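Local coordinates for protein 4-aminobutyrate transaminase (Acinetobacter baumannii, PDB 6WOP) that probably transfers the amino group of 4-aminobutyrate to 2-oxoglutarate, using pyridoxal 5'-phosphate as cofactor, at residues Leu380-Gly385 with Arg392-Leu397; Glu241-Phe246 with Gly354-Val359. All coordinates share one frame; numbering follows the deposited sequence.

Interaction 1: residues Leu380-Gly385 with Arg392-Leu397; sequences LLLTCG and RFLYPL
Cys384 and Arg392 form the tight part of this hairpin contact: Cys384 SG rests on the arginine's aliphatic stem, 3.6 Å from Arg392 CB and 3.7 Å from Arg392 CG. The stem leaves its strand with CG wedged between the backbone N and the carbonyl carbon (chi1 56°), then runs extended to NE, which carries it across the neighbouring strand. There the guanidinium finds Thr383 O at its edge, near its plane, and Arg392 NE gives that oxygen a weak bond of 3.4 Å. Leu382 CD1 covers one face of the group. A sounder link is the backbone bond from Arg392 N to Leu382 O (3.0 Å, N-H...O angle 156°). The polar end is held mainly by Glu212, which forms a salt bridge with Arg392 NH2; the pair is consistent with the Glu-Arg switch by which related aminotransferases accommodate different substrates in turn.

Toward Leu381 and Leu394 the strands part, and the contact becomes looser. A water takes over from direct pairing here, accepting from Leu382 N at 2.8 Å and donating to Arg392 O. The remaining contacts on this side are apolar. Leu381 lies alongside Phe393, its CD2 meeting the ring obliquely at 3.9 Å from Phe393 CE1. The side chains of Leu382 and Leu394 cross at about a right angle, with their CD1 atoms 4.0 Å apart.

Strands 379-384 and 390-393 are antiparallel neighbours within a seven-stranded mixed sheet. Helix 364-376 packs on Leu381 and Thr383, whereas Phe393 meets helix 321-342. Helix 49-52 touches Arg392 and Leu394, while on the Leu382 side the hairpin comes within reach of the other chain, at Val81 of the second subunit.

Interaction 2: residues Glu241-Phe246 with Gly354-Val359; sequences EVQSGF and GSMVAV
Glu241 OE1 is gripped by two donors, Ser244 OG at 2.6 Å and the backbone N of Ala254; the hydroxyl comes from above the carboxylate plane, 40° out of it. The other oxygen, Glu241 OE2, accepts from Met255 N, so the carboxylate ties the turn to the following loop and holds the Ser244 hydroxyl. On the same residue, Met356 SD packs 3.8 Å from Ser244 CA and 4.0 Å from Ser244 CB. Its terminal methyl goes further, to 4.0 Å between Met356 CE and Gln243 CG.

Segment 241-246 is the loop that leaves strand 236-240 of one seven-stranded sheet, while Met356 starts strand 356-361 of another, so within the class-III aminotransferase fold the thioether joins the start of a strand in one sheet to a loop leaving the other. The methionine chain is extended beyond CG, which lets it span a backbone separation of 7.3 Å between Ser244 CA and Met356 CA. Gln243 crosses it at about a right angle: with its CG anti to the backbone N (chi1 -163°), it stretches past the methyl and offers NE2 to Glu212. Phe215 packs against both Gln243 and Met356.

In the fold
Along the chain, interaction 2 is complete before interaction 1 begins, and their centres lie 10 Å apart. Strands 356-361 and 390-393 are antiparallel neighbours in one sheet, where Phe393 N probably bonds to Val357 O; Tyr395 OH and Ser355 OG make a second probable link, just past the strand ends. Segment 241-246 instead belongs to the other seven-stranded sheet's connections. Glu212 draws the two sites together, taking Arg392 from interaction 1 and Gln243 from interaction 2, and Gln243 OE1 adds a weak bond to Arg392 NH1. Distant chain segments thus converge on one polar cluster where a loop from one sheet meets strands of the other, consistent with Gln243 helping to position the Glu212-Arg392 pair.

Interaction 1: residues Leu380-Gly385 with Arg392-Leu397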
ATOM      1  N   LEU A 380      19.890  38.123  -0.997  1.00 24.58           N
ATOM      2  CA  LEU A 380      19.492  36.775  -0.617  1.00 21.84           C
ATOM      3  C   LEU A 380      18.883  36.092  -1.825  1.00 21.84           C
ATOM      4  O   LEU A 380      17.797  36.490  -2.260  1.00 20.73           O
ATOM      5  CB  LEU A 380      18.469  36.839   0.525  1.00 21.07           C
ATOM      6  CG  LEU A 380      17.791  35.518   0.962  1.00 21.16           C
ATOM      7  CD1 LEU A 380      18.833  34.502   1.403  1.00 21.38           C
ATOM      8  CD2 LEU A 380      16.816  35.750   2.114  1.00 18.53           C
ATOM      9  N   LEU A 381      19.530  35.010  -2.304  1.00 19.86           N
ATOM     10  CA  LEU A 381      19.131  34.259  -3.494  1.00 20.19           C
ATOM     11  C   LEU A 381      18.847  32.807  -3.158  1.00 20.82           C
ATOM     12  O   LEU A 381      19.583  32.205  -2.369  1.00 25.55           O
ATOM     13  CB  LEU A 381      20.265  34.263  -4.568  1.00 21.46           C
ATOM     14  CG  LEU A 381      20.605  35.606  -5.238  1.00 28.09           C
ATOM     15  CD1 LEU A 381      21.791  35.498  -6.266  1.00 27.52           C
ATOM     16  CD2 LEU A 381      19.317  36.108  -5.893  1.00 33.23           C
ATOM     17  N   LEU A 382      17.817  32.231  -3.802  1.00 19.52           N
ATOM     18  CA  LEU A 382      17.519  30.803  -3.681  1.00 20.28           C
ATOM     19  C   LEU A 382      17.905  30.006  -4.927  1.00 23.16           C
ATOM     20  O   LEU A 382      17.754  30.488  -6.055  1.00 23.22           O
ATOM     21  CB  LEU A 382      16.038  30.578  -3.441  1.00 20.13           C
ATOM     22  CG  LEU A 382      15.396  31.324  -2.259  1.00 21.81           C
ATOM     23  CD1 LEU A 382      13.903  31.109  -2.363  1.00 24.49           C
ATOM     24  CD2 LEU A 382      15.953  30.805  -0.934  1.00 23.04           C
ATOM     25  N   THR A 383      18.298  28.743  -4.713  1.00 21.50           N
ATOM     26  CA  THR A 383      18.493  27.795  -5.817  1.00 26.38           C
ATOM     27  C   THR A 383      17.385  26.738  -5.854  1.00 27.53           C
ATOM     28  O   THR A 383      16.520  26.652  -4.980  1.00 31.16           O
ATOM     29  CB  THR A 383      19.855  27.102  -5.744  1.00 31.03           C
ATOM     30  OG1 THR A 383      19.966  26.377  -4.508  1.00 29.63           O
ATOM     31  CG2 THR A 383      21.008  28.135  -5.908  1.00 31.51           C
ATOM     32  N   CYS A 384      17.378  25.938  -6.909  1.00 24.57           N
ATOM     33  CA  CYS A 384      16.317  24.977  -7.117  1.00 27.21           C
ATOM     34  C   CYS A 384      16.858  23.965  -8.094  1.00 27.61           C
ATOM     35  O   CYS A 384      18.060  23.967  -8.394  1.00 29.11           O
ATOM     36  CB  CYS A 384      15.054  25.615  -7.691  1.00 30.40           C
ATOM     37  SG  CYS A 384      15.323  26.888  -8.987  1.00 45.48           S
ATOM     38  N   GLY A 385      15.971  23.037  -8.455  1.00 26.05           N
ATOM     39  CA  GLY A 385      16.236  22.195  -9.610  1.00 24.87           C
ATOM     40  C   GLY A 385      16.782  20.856  -9.190  1.00 28.31           C
ATOM     41  O   GLY A 385      17.429  20.715  -8.142  1.00 27.12           O
ATOM     42  N   ARG A 392      16.338  30.756  -8.717  1.00 20.25           N
ATOM     43  CA  ARG A 392      14.968  31.178  -8.968  1.00 24.27           C
ATOM     44  C   ARG A 392      14.752  32.486  -8.246  1.00 24.28           C
ATOM     45  O   ARG A 392      15.398  32.741  -7.226  1.00 29.45           O
ATOM     46  CB  ARG A 392      13.954  30.129  -8.466  1.00 22.90           C
ATOM     47  CG  ARG A 392      14.157  29.826  -6.970  1.00 24.46           C
ATOM     48  CD  ARG A 392      13.059  28.885  -6.492  1.00 28.41           C
ATOM     49  NE  ARG A 392      13.471  28.101  -5.327  1.00 30.18           N
ATOM     50  CZ  ARG A 392      12.649  27.384  -4.574  1.00 26.32           C
ATOM     51  NH1 ARG A 392      11.356  27.376  -4.836  1.00 27.35           N
ATOM     52  NH2 ARG A 392      13.122  26.681  -3.551  1.00 26.15           N
ATOM     53  N   PHE A 393      13.887  33.346  -8.791  1.00 19.97           N
ATOM     54  CA  PHE A 393      13.705  34.700  -8.248  1.00 17.83           C
ATOM     55  C   PHE A 393      12.293  34.861  -7.715  1.00 18.60           C
ATOM     56  O   PHE A 393      11.316  34.725  -8.468  1.00 19.97           O
ATOM     57  CB  PHE A 393      14.014  35.738  -9.332  1.00 21.35           C
ATOM     58  CG  PHE A 393      15.413  35.646  -9.816  1.00 25.21           C
ATOM     59  CD1 PHE A 393      16.425  36.322  -9.133  1.00 27.63           C
ATOM     60  CD2 PHE A 393      15.736  34.828 -10.898  1.00 25.05           C
ATOM     61  CE1 PHE A 393      17.763  36.205  -9.522  1.00 28.84           C
ATOM     62  CE2 PHE A 393      17.070  34.686 -11.294  1.00 24.67           C
ATOM     63  CZ  PHE A 393      18.083  35.389 -10.589  1.00 26.30           C
ATOM     64  N   LEU A 394      12.187  35.153  -6.412  1.00 21.11           N
ATOM     65  CA  LEU A 394      10.922  35.257  -5.689  1.00 18.23           C
ATOM     66  C   LEU A 394      10.828  36.526  -4.853  1.00 19.55           C
ATOM     67  O   LEU A 394      10.221  36.523  -3.746  1.00 19.77           O
ATOM     68  CB  LEU A 394      10.759  34.037  -4.792  1.00 17.58           C
ATOM     69  CG  LEU A 394      10.495  32.808  -5.652  1.00 18.60           C
ATOM     70  CD1 LEU A 394      10.670  31.491  -4.763  1.00 18.32           C
ATOM     71  CD2 LEU A 394       9.099  32.918  -6.236  1.00 18.47           C
ATOM     72  N   TYR A 395      11.448  37.632  -5.345  1.00 19.37           N
ATOM     73  CA  TYR A 395      11.392  38.925  -4.669  1.00 19.33           C
ATOM     74  C   TYR A 395       9.948  39.326  -4.445  1.00 17.60           C
ATOM     75  O   TYR A 395       9.105  39.006  -5.288  1.00 21.33           O
ATOM     76  CB  TYR A 395      12.059  39.966  -5.553  1.00 20.28           C
ATOM     77  CG  TYR A 395      11.627  39.830  -7.034  1.00 21.45           C
ATOM     78  CD1 TYR A 395      10.485  40.458  -7.523  1.00 18.77           C
ATOM     79  CD2 TYR A 395      12.389  39.090  -7.930  1.00 20.93           C
ATOM     80  CE1 TYR A 395      10.107  40.321  -8.909  1.00 19.67           C
ATOM     81  CE2 TYR A 395      12.044  38.942  -9.253  1.00 24.07           C
ATOM     82  CZ  TYR A 395      10.925  39.571  -9.744  1.00 21.90           C
ATOM     83  OH  TYR A 395      10.635  39.397 -11.060  1.00 23.53           O
ATOM     84  N   PRO A 396       9.626  40.067  -3.373  1.00 18.84           N
ATOM     85  CA  PRO A 396       8.279  40.633  -3.246  1.00 14.54           C
ATOM     86  C   PRO A 396       7.916  41.449  -4.461  1.00 18.95           C
ATOM     87  O   PRO A 396       8.769  42.158  -5.002  1.00 21.26           O
ATOM     88  CB  PRO A 396       8.401  41.538  -1.982  1.00 14.38           C
ATOM     89  CG  PRO A 396       9.369  40.732  -1.093  1.00 13.98           C
ATOM     90  CD  PRO A 396      10.413  40.210  -2.135  1.00 15.64           C
ATOM     91  N   LEU A 397       6.635  41.351  -4.900  1.00 15.77           N
ATOM     92  CA  LEU A 397       6.166  42.141  -6.046  1.00 16.63           C
ATOM     93  C   LEU A 397       6.063  43.628  -5.700  1.00 19.83           C
ATOM     94  O   LEU A 397       5.941  44.481  -6.617  1.00 23.60           O
ATOM     95  CB  LEU A 397       4.795  41.658  -6.476  1.00 18.08           C
ATOM     96  CG  LEU A 397       4.730  40.173  -6.877  1.00 16.89           C
ATOM     97  CD1 LEU A 397       3.309  39.790  -7.388  1.00 16.92           C
ATOM     98  CD2 LEU A 397       5.785  39.910  -7.974  1.00 17.94           C
TER
HETATM   99  O   HOH W   1      16.481  34.063  -5.388  1.00 31.73           O

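Interaction 2: residues Glu241-Phe246 with Gly354-Val359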
ATOM      1  N   GLU A 241      -1.260  25.493  -7.365  1.00 16.48           N
ATOM      2  CA  GLU A 241      -0.763  26.855  -7.389  1.00 16.94           C
ATOM      3  C   GLU A 241      -0.277  27.327  -6.019  1.00 17.92           C
ATOM      4  O   GLU A 241      -0.306  28.527  -5.716  1.00 16.86           O
ATOM      5  CB  GLU A 241      -1.857  27.776  -7.907  1.00 18.59           C
ATOM      6  CG  GLU A 241      -2.220  27.443  -9.342  1.00 18.98           C
ATOM      7  CD  GLU A 241      -2.167  28.612 -10.243  1.00 21.86           C
ATOM      8  OE1 GLU A 241      -1.325  29.530 -10.053  1.00 20.90           O
ATOM      9  OE2 GLU A 241      -2.990  28.598 -11.200  1.00 24.96           O
ATOM     10  N   VAL A 242       0.204  26.399  -5.177  1.00 17.08           N
ATOM     11  CA  VAL A 242       0.737  26.832  -3.882  1.00 13.69           C
ATOM     12  C   VAL A 242       1.865  27.843  -4.072  1.00 16.22           C
ATOM     13  O   VAL A 242       1.897  28.881  -3.393  1.00 16.62           O
ATOM     14  CB  VAL A 242       1.199  25.602  -3.083  1.00 17.50           C
ATOM     15  CG1 VAL A 242       2.102  26.064  -1.974  1.00 20.02           C
ATOM     16  CG2 VAL A 242      -0.013  24.875  -2.570  1.00 12.05           C
ATOM     17  N   GLN A 243       2.760  27.612  -5.048  1.00 19.77           N
ATOM     18  CA  GLN A 243       3.870  28.553  -5.322  1.00 20.49           C
ATOM     19  C   GLN A 243       3.581  29.571  -6.424  1.00 21.91           C
ATOM     20  O   GLN A 243       4.061  30.711  -6.347  1.00 22.68           O
ATOM     21  CB  GLN A 243       5.155  27.768  -5.665  1.00 21.88           C
ATOM     22  CG  GLN A 243       6.440  28.627  -5.563  1.00 23.04           C
ATOM     23  CD  GLN A 243       7.732  27.849  -5.348  1.00 25.61           C
ATOM     24  OE1 GLN A 243       8.804  28.311  -5.776  1.00 26.22           O
ATOM     25  NE2 GLN A 243       7.651  26.678  -4.686  1.00 25.84           N
ATOM     26  N   SER A 244       2.780  29.245  -7.433  1.00 19.00           N
ATOM     27  CA  SER A 244       2.503  30.090  -8.610  1.00 16.53           C
ATOM     28  C   SER A 244       1.424  31.146  -8.390  1.00 22.10           C
ATOM     29  O   SER A 244       1.223  31.983  -9.274  1.00 24.76           O
ATOM     30  CB  SER A 244       2.052  29.208  -9.776  1.00 17.26           C
ATOM     31  OG  SER A 244       0.963  28.404  -9.366  1.00 22.89           O
ATOM     32  N   GLY A 245       0.626  31.019  -7.315  1.00 21.80           N
ATOM     33  CA  GLY A 245      -0.589  31.800  -7.126  1.00 20.44           C
ATOM     34  C   GLY A 245      -0.329  33.196  -6.590  1.00 23.74           C
ATOM     35  O   GLY A 245       0.810  33.587  -6.308  1.00 26.10           O
ATOM     36  N   PHE A 246      -1.422  33.965  -6.496  1.00 20.31           N
ATOM     37  CA  PHE A 246      -1.421  35.319  -5.925  1.00 17.64           C
ATOM     38  C   PHE A 246      -0.367  36.219  -6.566  1.00 18.17           C
ATOM     39  O   PHE A 246       0.488  36.820  -5.893  1.00 17.95           O
ATOM     40  CB  PHE A 246      -1.313  35.213  -4.399  1.00 18.77           C
ATOM     41  CG  PHE A 246      -2.519  34.591  -3.895  1.00 17.53           C
ATOM     42  CD1 PHE A 246      -3.637  35.362  -3.765  1.00 21.58           C
ATOM     43  CD2 PHE A 246      -2.618  33.220  -3.835  1.00 19.20           C
ATOM     44  CE1 PHE A 246      -4.843  34.830  -3.454  1.00 22.78           C
ATOM     45  CE2 PHE A 246      -3.836  32.642  -3.540  1.00 21.09           C
ATOM     46  CZ  PHE A 246      -4.944  33.465  -3.319  1.00 23.31           C
ATOM     47  N   GLY A 354       5.714  35.964 -15.995  1.00 24.90           N
ATOM     48  CA  GLY A 354       5.494  37.038 -15.028  1.00 25.04           C
ATOM     49  C   GLY A 354       6.765  37.251 -14.225  1.00 26.58           C
ATOM     50  O   GLY A 354       7.857  37.436 -14.778  1.00 21.74           O
ATOM     51  N   SER A 355       6.627  37.200 -12.900  1.00 27.53           N
ATOM     52  CA  SER A 355       7.829  37.268 -12.074  1.00 22.06           C
ATOM     53  C   SER A 355       8.079  35.951 -11.370  1.00 24.20           C
ATOM     54  O   SER A 355       8.817  35.910 -10.393  1.00 25.99           O
ATOM     55  CB  SER A 355       7.748  38.426 -11.057  1.00 25.35           C
ATOM     56  OG  SER A 355       8.166  39.675 -11.665  1.00 26.56           O
ATOM     57  N   MET A 356       7.646  34.855 -12.010  1.00 23.52           N
ATOM     58  CA  MET A 356       8.179  33.530 -11.724  1.00 22.23           C
ATOM     59  C   MET A 356       9.288  33.312 -12.753  1.00 23.43           C
ATOM     60  O   MET A 356       9.036  32.815 -13.861  1.00 24.96           O
ATOM     61  CB  MET A 356       7.090  32.464 -11.801  1.00 23.22           C
ATOM     62  CG  MET A 356       7.133  31.539 -10.645  1.00 25.09           C
ATOM     63  SD  MET A 356       5.733  30.478 -10.569  1.00 24.24           S
ATOM     64  CE  MET A 356       6.461  29.229  -9.547  1.00 21.44           C
ATOM     65  N   VAL A 357      10.514  33.745 -12.394  1.00 25.82           N
ATOM     66  CA  VAL A 357      11.676  33.785 -13.284  1.00 27.28           C
ATOM     67  C   VAL A 357      12.816  32.988 -12.670  1.00 25.82           C
ATOM     68  O   VAL A 357      13.064  33.079 -11.459  1.00 23.86           O
ATOM     69  CB  VAL A 357      12.170  35.236 -13.550  1.00 28.15           C
ATOM     70  CG1 VAL A 357      13.385  35.240 -14.563  1.00 24.78           C
ATOM     71  CG2 VAL A 357      11.058  36.101 -14.047  1.00 30.07           C
ATOM     72  N   ALA A 358      13.558  32.274 -13.522  1.00 25.34           N
ATOM     73  CA  ALA A 358      14.711  31.500 -13.083  1.00 24.75           C
ATOM     74  C   ALA A 358      15.785  31.519 -14.155  1.00 27.56           C
ATOM     75  O   ALA A 358      15.482  31.584 -15.346  1.00 28.00           O
ATOM     76  CB  ALA A 358      14.334  30.045 -12.796  1.00 21.53           C
ATOM     77  N   VAL A 359      17.042  31.362 -13.730  1.00 26.82           N
ATOM     78  CA  VAL A 359      18.176  31.193 -14.637  1.00 25.77           C
ATOM     79  C   VAL A 359      18.859  29.858 -14.320  1.00 26.03           C
ATOM     80  O   VAL A 359      19.089  29.533 -13.149  1.00 24.74           O
ATOM     81  CB  VAL A 359      19.166  32.358 -14.558  1.00 28.10           C
ATOM     82  CG1 VAL A 359      19.861  32.417 -13.199  1.00 30.76           C
ATOM     83  CG2 VAL A 359      20.172  32.262 -15.719  1.00 27.90           C
TER